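Local coordinates for protein Dot/Icm T4SS effector (Legionella pneumophila, PDB 6VVE) that acts as a Legionella effector kinase, probably delivered by the Dot/Icm type IV secretion system, and is activated by inositol hexakisphosphate of the host cell, at residues G228-L233 / D265-D270; P45-L50 / L119-I124. One frame throughout, in Å; residues are numbered along the deposited sequence. Where two conformers were deposited one is given.

Contact 1: residues G228-L233 / D265-D270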
ATOM      1  N   GLY A 228     -10.817   4.767  -4.992  1.00 11.68           N
ATOM      2  CA  GLY A 228      -9.613   4.622  -4.193  1.00 13.34           C
ATOM      3  C   GLY A 228      -9.817   5.013  -2.743  1.00 13.63           C
ATOM      4  O   GLY A 228      -9.331   4.331  -1.841  1.00 15.29           O
ATOM      5  N   LYS A 229     -10.546   6.111  -2.498  1.00 12.32           N
ATOM      6  CA  LYS A 229     -10.771   6.554  -1.129  1.00 15.73           C
ATOM      7  C   LYS A 229     -11.614   5.561  -0.337  1.00 17.38           C
ATOM      8  O   LYS A 229     -11.499   5.509   0.894  1.00  9.99           O
ATOM      9  CB  LYS A 229     -11.433   7.931  -1.125  1.00 28.13           C
ATOM     10  CG  LYS A 229     -10.477   9.071  -1.490  1.00 35.52           C
ATOM     11  CD  LYS A 229     -11.018  10.430  -1.067  1.00 41.31           C
ATOM     12  CE  LYS A 229     -10.948  10.628   0.445  1.00 42.88           C
ATOM     13  NZ  LYS A 229      -9.546  10.649   0.955  1.00 39.98           N
ATOM     14  N   ASP A 230     -12.462   4.780  -1.011  1.00 11.45           N
ATOM     15  CA  ASP A 230     -13.282   3.760  -0.369  1.00 10.56           C
ATOM     16  C   ASP A 230     -12.720   2.362  -0.573  1.00  9.95           C
ATOM     17  O   ASP A 230     -13.395   1.377  -0.266  1.00 11.26           O
ATOM     18  CB  ASP A 230     -14.723   3.822  -0.895  1.00 10.19           C
ATOM     19  CG  ASP A 230     -15.418   5.137  -0.528  1.00 15.92           C
ATOM     20  OD1 ASP A 230     -14.917   5.843   0.382  1.00 12.44           O
ATOM     21  OD2 ASP A 230     -16.455   5.463  -1.152  1.00 13.98           O
ATOM     22  N   GLN A 231     -11.500   2.259  -1.095  1.00 10.29           N
ATOM     23  CA  GLN A 231     -10.881   0.964  -1.354  1.00 12.03           C
ATOM     24  C   GLN A 231     -10.960   0.060  -0.136  1.00  9.73           C
ATOM     25  O   GLN A 231     -11.381  -1.102  -0.233  1.00  9.63           O
ATOM     26  CB  GLN A 231      -9.423   1.197  -1.768  1.00 18.14           C
ATOM     27  CG  GLN A 231      -8.703   0.023  -2.354  1.00 24.13           C
ATOM     28  CD  GLN A 231      -7.331   0.416  -2.864  1.00 27.86           C
ATOM     29  OE1 GLN A 231      -6.456   0.806  -2.090  1.00 12.88           O
ATOM     30  NE2 GLN A 231      -7.152   0.352  -4.171  1.00 12.49           N
ATOM     31  N   TRP A 232     -10.544   0.579   1.021  1.00 10.31           N
ATOM     32  CA  TRP A 232     -10.528  -0.209   2.249  1.00 19.09           C
ATOM     33  C   TRP A 232     -11.880  -0.862   2.514  1.00 15.26           C
ATOM     34  O   TRP A 232     -11.948  -1.993   3.016  1.00  9.79           O
ATOM     35  CB  TRP A 232     -10.148   0.693   3.429  1.00 11.40           C
ATOM     36  CG  TRP A 232     -11.161   1.771   3.658  1.00 11.49           C
ATOM     37  CD1 TRP A 232     -11.214   2.990   3.044  1.00 11.81           C
ATOM     38  CD2 TRP A 232     -12.274   1.724   4.555  1.00 11.53           C
ATOM     39  NE1 TRP A 232     -12.300   3.705   3.504  1.00 14.41           N
ATOM     40  CE2 TRP A 232     -12.963   2.947   4.433  1.00 11.85           C
ATOM     41  CE3 TRP A 232     -12.764   0.763   5.439  1.00 11.56           C
ATOM     42  CZ2 TRP A 232     -14.102   3.237   5.180  1.00 12.64           C
ATOM     43  CZ3 TRP A 232     -13.902   1.058   6.186  1.00 11.94           C
ATOM     44  CH2 TRP A 232     -14.555   2.279   6.046  1.00 12.24           C
ATOM     45  N   LEU A 233     -12.970  -0.160   2.192  1.00 13.56           N
ATOM     46  CA  LEU A 233     -14.301  -0.693   2.462  1.00  9.25           C
ATOM     47  C   LEU A 233     -14.616  -1.870   1.555  1.00  8.72           C
ATOM     48  O   LEU A 233     -15.252  -2.844   1.995  1.00  8.78           O
ATOM     49  CB  LEU A 233     -15.339   0.411   2.291  1.00 10.57           C
ATOM     50  CG  LEU A 233     -16.792   0.079   2.614  1.00 13.21           C
ATOM     51  CD1 LEU A 233     -16.969  -0.184   4.095  1.00 10.09           C
ATOM     52  CD2 LEU A 233     -17.710   1.217   2.148  1.00 13.18           C
ATOM     53  N   ASP A 265     -18.867  12.618  -7.367  1.00 31.94           N
ATOM     54  CA  ASP A 265     -17.559  13.110  -6.932  1.00 29.47           C
ATOM     55  C   ASP A 265     -17.452  13.140  -5.409  1.00 26.40           C
ATOM     56  O   ASP A 265     -16.861  14.052  -4.828  1.00 28.90           O
ATOM     57  CB  ASP A 265     -17.269  14.491  -7.523  1.00 30.66           C
ATOM     58  CG  ASP A 265     -17.144  14.461  -9.036  1.00 38.68           C
ATOM     59  OD1 ASP A 265     -16.567  13.486  -9.558  1.00 39.61           O
ATOM     60  OD2 ASP A 265     -17.637  15.393  -9.699  1.00 43.14           O
ATOM     61  N   GLU A 266     -18.028  12.135  -4.760  1.00 23.79           N
ATOM     62  CA  GLU A 266     -17.974  12.009  -3.313  1.00 24.94           C
ATOM     63  C   GLU A 266     -17.741  10.550  -2.945  1.00 22.38           C
ATOM     64  O   GLU A 266     -18.211   9.633  -3.629  1.00 19.24           O
ATOM     65  CB  GLU A 266     -19.262  12.507  -2.645  1.00 29.68           C
ATOM     66  CG  GLU A 266     -19.415  14.018  -2.649  1.00 39.98           C
ATOM     67  CD  GLU A 266     -20.635  14.480  -1.880  1.00 49.38           C
ATOM     68  OE1 GLU A 266     -21.571  13.675  -1.704  1.00 51.23           O
ATOM     69  OE2 GLU A 266     -20.658  15.654  -1.450  1.00 54.58           O
ATOM     70  N   SER A 267     -17.017  10.346  -1.848  1.00 24.50           N
ATOM     71  CA  SER A 267     -16.714   9.022  -1.332  1.00 21.69           C
ATOM     72  C   SER A 267     -17.436   8.810  -0.008  1.00 20.71           C
ATOM     73  O   SER A 267     -17.746   9.765   0.710  1.00 18.58           O
ATOM     74  CB  SER A 267     -15.208   8.841  -1.136  1.00 23.21           C
ATOM     75  OG  SER A 267     -14.692   9.774  -0.189  1.00 27.38           O
ATOM     76  N   LEU A 268     -17.713   7.543   0.302  1.00 18.96           N
ATOM     77  CA  LEU A 268     -18.364   7.221   1.561  1.00 17.88           C
ATOM     78  C   LEU A 268     -17.493   7.603   2.746  1.00 19.34           C
ATOM     79  O   LEU A 268     -18.014   8.008   3.795  1.00 18.09           O
ATOM     80  CB  LEU A 268     -18.703   5.734   1.613  1.00 22.95           C
ATOM     81  CG  LEU A 268     -19.652   5.232   0.528  1.00 29.95           C
ATOM     82  CD1 LEU A 268     -19.707   3.714   0.522  1.00 31.38           C
ATOM     83  CD2 LEU A 268     -21.043   5.808   0.729  1.00 37.74           C
ATOM     84  N   SER A 269     -16.168   7.497   2.597  1.00 16.59           N
ATOM     85  CA  SER A 269     -15.270   7.783   3.714  1.00 19.76           C
ATOM     86  C   SER A 269     -15.312   9.251   4.115  1.00 20.50           C
ATOM     87  O   SER A 269     -15.113   9.573   5.294  1.00 20.71           O
ATOM     88  CB  SER A 269     -13.841   7.368   3.354  1.00 17.17           C
ATOM     89  OG  SER A 269     -13.782   5.974   3.073  1.00 16.77           O
ATOM     90  N   ASP A 270     -15.574  10.149   3.167  1.00 25.26           N
ATOM     91  CA  ASP A 270     -15.725  11.564   3.473  1.00 29.60           C
ATOM     92  C   ASP A 270     -17.057  11.884   4.144  1.00 31.80           C
ATOM     93  O   ASP A 270     -17.311  13.055   4.455  1.00 31.00           O
ATOM     94  CB  ASP A 270     -15.591  12.401   2.200  1.00 37.54           C
ATOM     95  CG  ASP A 270     -14.181  12.389   1.634  1.00 43.58           C
ATOM     96  OD1 ASP A 270     -13.216  12.380   2.428  1.00 47.83           O
ATOM     97  OD2 ASP A 270     -14.041  12.388   0.389  1.00 45.45           O
TER
HETATM   98  O   HOH W   1     -10.888  12.040   3.149  1.00 39.40           O
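The carboxylate of D230 takes two successive backbone N-H groups of the opposite segment, one on each oxygen. D230 OD2 receives L268 N at 2.8 Å through its syn lone pair, with an N-H...O angle of 159°, while D230 OD1 accepts from S269 N at 3.0 Å, also on the syn side but tilted out of the carboxylate plane. OD2 has a further donor in Y260 OH, from helix 253-262. S269 OG is the other polar centre: it accepts W232 NE1 at 2.7 Å and lies only 6° from the indole plane, so the ring N-H is satisfied at the ring's edge. The same hydroxyl oxygen, S269 OG, sits 2.9 Å from D230 OD1. D230 is the single residue separating helix 219-229 from helix 231-239, at the N-cap position of the second. Its side chain makes no capping bond there and instead ties this break in the helical lobe of the kinase to the loop between helices 253-262 and 272-280. The N-H groups it holds would be expected to favour the ionised carboxylate in this buried setting. K229 turns at chi3 (73°), which brings K229 CE to 3.5 Å from D270 OD1. Its charge, however, is not paired directly: K229 NZ stays 4.3 Å from D270 OD1, a water bridges the two with a weak bond on the lysine side, and N173 O gives NZ a protein acceptor. The other oxygen, D270 OD2, is engaged within its own segment, where S267 OG donates to it at 2.8 Å from above the carboxylate plane. On the apolar side, L233 CD2 meets L268 CD1 at 3.6 Å, the two side chains crossing at about a right angle beside I256 and L275.

Contact 2: residues P45-L50 / L119-I124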
ATOM      1  N   PRO A  45      20.626  16.007   7.339  1.00 31.11           N
ATOM      2  CA  PRO A  45      19.818  14.780   7.424  1.00 27.98           C
ATOM      3  C   PRO A  45      18.757  14.939   8.503  1.00 26.43           C
ATOM      4  O   PRO A  45      19.053  15.364   9.624  1.00 24.24           O
ATOM      5  CB  PRO A  45      20.836  13.687   7.780  1.00 28.70           C
ATOM      6  CG  PRO A  45      22.188  14.376   7.897  1.00 29.38           C
ATOM      7  CD  PRO A  45      21.937  15.855   8.003  1.00 30.15           C
HETATM    8  N   MSE A  46      17.522  14.590   8.161  1.00 29.71           N
HETATM    9  CA  MSE A  46      16.406  14.794   9.072  0.50 30.20           C
HETATM   10  C   MSE A  46      15.798  13.491   9.574  1.00 29.25           C
HETATM   11  O   MSE A  46      15.555  13.337  10.772  1.00 25.01           O
HETATM   12  CB  MSE A  46      15.313  15.630   8.394  0.50 28.84           C
HETATM   13  CG  MSE A  46      15.719  17.060   8.073  0.50 30.49           C
HETATM   14 SE   MSE A  46      16.323  18.074   9.630  0.50 31.71          SE
HETATM   15  CE  MSE A  46      14.855  17.634  10.855  0.50 32.86           C
ATOM     16  N   ASP A  47      15.556  12.549   8.670  1.00 19.34           N
ATOM     17  CA  ASP A  47      14.918  11.298   9.062  1.00 18.83           C
ATOM     18  C   ASP A  47      15.291  10.217   8.061  1.00 17.30           C
ATOM     19  O   ASP A  47      15.837  10.496   6.990  1.00 17.54           O
ATOM     20  CB  ASP A  47      13.395  11.468   9.158  1.00 18.75           C
ATOM     21  CG  ASP A  47      12.749  10.447  10.055  1.00 19.35           C
ATOM     22  OD1 ASP A  47      13.474   9.588  10.612  1.00 19.85           O
ATOM     23  OD2 ASP A  47      11.511  10.513  10.203  1.00 19.43           O
ATOM     24  N   TYR A  48      14.965   8.974   8.422  1.00 17.02           N
ATOM     25  CA  TYR A  48      15.286   7.815   7.602  1.00 15.91           C
ATOM     26  C   TYR A  48      14.147   6.803   7.654  1.00 15.44           C
ATOM     27  O   TYR A  48      13.296   6.829   8.548  1.00 16.24           O
ATOM     28  CB  TYR A  48      16.590   7.146   8.070  1.00 22.05           C
ATOM     29  CG  TYR A  48      16.503   6.608   9.479  1.00 29.10           C
ATOM     30  CD1 TYR A  48      16.803   7.415  10.572  1.00 33.99           C
ATOM     31  CD2 TYR A  48      16.110   5.296   9.720  1.00 31.48           C
ATOM     32  CE1 TYR A  48      16.718   6.930  11.861  1.00 39.41           C
ATOM     33  CE2 TYR A  48      16.024   4.801  11.008  1.00 37.14           C
ATOM     34  CZ  TYR A  48      16.328   5.621  12.075  1.00 41.46           C
ATOM     35  OH  TYR A  48      16.241   5.133  13.359  1.00 45.14           O
ATOM     36  N   VAL A  49      14.141   5.910   6.670  1.00 14.37           N
ATOM     37  CA  VAL A  49      13.242   4.765   6.644  1.00 19.66           C
ATOM     38  C   VAL A  49      14.030   3.542   6.194  1.00 19.95           C
ATOM     39  O   VAL A  49      14.968   3.641   5.398  1.00 16.26           O
ATOM     40  CB  VAL A  49      12.030   4.983   5.716  1.00 18.43           C
ATOM     41  CG1 VAL A  49      11.146   6.103   6.258  1.00 23.52           C
ATOM     42  CG2 VAL A  49      12.497   5.272   4.290  1.00 12.58           C
ATOM     43  N   LEU A  50      13.642   2.380   6.707  1.00 16.46           N
ATOM     44  CA  LEU A  50      14.265   1.116   6.331  1.00 18.62           C
ATOM     45  C   LEU A  50      13.604   0.599   5.060  1.00 16.42           C
ATOM     46  O   LEU A  50      12.366   0.578   4.957  1.00 17.39           O
ATOM     47  CB  LEU A  50      14.133   0.104   7.465  1.00 21.74           C
ATOM     48  CG  LEU A  50      14.478  -1.353   7.173  1.00 28.49           C
ATOM     49  CD1 LEU A  50      15.872  -1.515   6.579  1.00 28.12           C
ATOM     50  CD2 LEU A  50      14.354  -2.174   8.466  1.00 33.80           C
ATOM     51  N   LEU A 119       4.013   6.252   5.389  1.00 13.79           N
ATOM     52  CA  LEU A 119       3.663   5.040   6.118  1.00 15.53           C
ATOM     53  C   LEU A 119       4.307   5.023   7.497  1.00 19.58           C
ATOM     54  O   LEU A 119       3.651   4.678   8.490  1.00 21.56           O
ATOM     55  CB  LEU A 119       4.076   3.805   5.318  1.00 14.01           C
ATOM     56  CG  LEU A 119       3.366   3.569   3.993  1.00 13.78           C
ATOM     57  CD1 LEU A 119       3.950   2.321   3.290  1.00 14.72           C
ATOM     58  CD2 LEU A 119       1.875   3.426   4.183  1.00 15.02           C
ATOM     59  N   LYS A 120       5.586   5.398   7.581  1.00 14.74           N
ATOM     60  CA  LYS A 120       6.259   5.433   8.874  1.00 16.47           C
ATOM     61  C   LYS A 120       5.580   6.413   9.822  1.00 15.28           C
ATOM     62  O   LYS A 120       5.327   6.091  10.991  1.00 17.49           O
ATOM     63  CB  LYS A 120       7.737   5.790   8.690  1.00 20.67           C
ATOM     64  CG  LYS A 120       8.503   5.906   9.999  1.00 25.26           C
ATOM     65  CD  LYS A 120       9.972   6.216   9.770  1.00 29.98           C
ATOM     66  CE  LYS A 120      10.671   6.542  11.086  1.00 34.56           C
ATOM     67  NZ  LYS A 120      12.146   6.664  10.927  1.00 37.69           N
ATOM     68  N   TYR A 121       5.286   7.621   9.340  1.00 17.25           N
ATOM     69  CA  TYR A 121       4.690   8.648  10.181  1.00 19.46           C
ATOM     70  C   TYR A 121       3.256   8.324  10.589  1.00 24.27           C
ATOM     71  O   TYR A 121       2.690   9.049  11.420  1.00 25.67           O
ATOM     72  CB  TYR A 121       4.734   9.995   9.460  1.00 19.96           C
ATOM     73  CG  TYR A 121       6.147  10.502   9.200  1.00 20.90           C
ATOM     74  CD1 TYR A 121       7.221  10.023   9.923  1.00 24.52           C
ATOM     75  CD2 TYR A 121       6.395  11.455   8.221  1.00 21.36           C
ATOM     76  CE1 TYR A 121       8.512  10.484   9.687  1.00 25.31           C
ATOM     77  CE2 TYR A 121       7.668  11.927   7.980  1.00 20.72           C
ATOM     78  CZ  TYR A 121       8.725  11.441   8.714  1.00 21.98           C
ATOM     79  OH  TYR A 121      10.004  11.895   8.480  1.00 20.36           O
ATOM     80  N   HIS A 122       2.662   7.264  10.034  1.00 17.39           N
ATOM     81  CA  HIS A 122       1.371   6.769  10.477  1.00 20.58           C
ATOM     82  C   HIS A 122       1.455   5.390  11.115  1.00 18.52           C
ATOM     83  O   HIS A 122       0.418   4.824  11.471  1.00 19.54           O
ATOM     84  CB  HIS A 122       0.392   6.739   9.300  1.00 23.21           C
ATOM     85  CG  HIS A 122       0.020   8.099   8.796  1.00 26.61           C
ATOM     86  ND1 HIS A 122       0.933   8.953   8.217  1.00 28.07           N
ATOM     87  CD2 HIS A 122      -1.163   8.757   8.800  1.00 28.46           C
ATOM     88  CE1 HIS A 122       0.325  10.077   7.878  1.00 27.92           C
ATOM     89  NE2 HIS A 122      -0.946   9.984   8.223  1.00 27.10           N
ATOM     90  N   GLY A 123       2.654   4.841  11.275  1.00 23.15           N
ATOM     91  CA  GLY A 123       2.816   3.548  11.919  1.00 25.03           C
ATOM     92  C   GLY A 123       2.142   2.400  11.200  1.00 23.28           C
ATOM     93  O   GLY A 123       1.576   1.517  11.852  1.00 24.07           O
ATOM     94  N   ILE A 124       2.192   2.390   9.867  1.00 22.47           N
ATOM     95  CA  ILE A 124       1.548   1.341   9.086  1.00 23.28           C
ATOM     96  C   ILE A 124       2.482   0.816   7.999  1.00 20.03           C
ATOM     97  O   ILE A 124       2.047   0.107   7.083  1.00 15.60           O
ATOM     98  CB  ILE A 124       0.233   1.848   8.464  1.00 24.00           C
ATOM     99  CG1 ILE A 124       0.470   3.162   7.708  1.00 21.56           C
ATOM    100  CG2 ILE A 124      -0.826   2.043   9.533  1.00 28.25           C
ATOM    101  CD1 ILE A 124      -0.711   3.612   6.891  1.00 18.34           C
TER
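K120 NZ and the backbone N of Y48 both donate to D47 OD1, approaching from the same face of the carboxylate. The lysine bond, 3.2 Å from K120 NZ to D47 OD1, is also a salt bridge, the two side chains meeting tip to tip. K120 CG lies anti to the backbone N (chi1 178°) and the chain is extended beyond it, which takes K120 NZ to Y48 O, 2.6 Å away and nearly in line with the carbonyl (C=O...N 162°). K120 NZ also stands over the centre of the Y48 ring, 4.3 Å from the centroid, a cation-pi contact. The anti lone pair of D47 OD2 takes Y121 OH at 2.7 Å, with carboxylate and phenol ring only 17° apart; R39 NE also bonds this hydroxyl. Lower on the lysine, K120 CD rests 3.7 Å from V49 CG1. D47 belongs to a classic beta bulge, paired with M46 opposite R39, on the edge strand 44-53. Its partners across the contact, K120 and Y121, lie in the last turn of helix 102-121, which closes in a Schellman motif at G123. A carboxylate, a carbonyl oxygen and an aromatic face would together be expected to stabilise the positive charge of K120 at this partly exposed seam.

Overall arrangement
From the N terminus, the chain first builds the four-stranded sheet that ends in strand 44-53. It then runs through an unmodelled stretch (57-71), strands 74-78, 82-88 and 91-96 and most of helix 102-121 before contact 2 closes this excursion, 68 residues long, joining the first sheet to the helix end. Contact 1 closes later, around 31 residues that include helix 253-262, and lies wholly in the helical lobe. The two loops therefore follow in series, neither nesting nor crossing. The centres of contact 1 and contact 2 are about 25 Å apart, and the nearest atoms of contact 1 and contact 2 about 10 Å. Helix 159-174 connects them spatially: L119, H122 and I124 of 119-124 touch it, as do Q231 and W232 of 228-233 and S269 of 265-270.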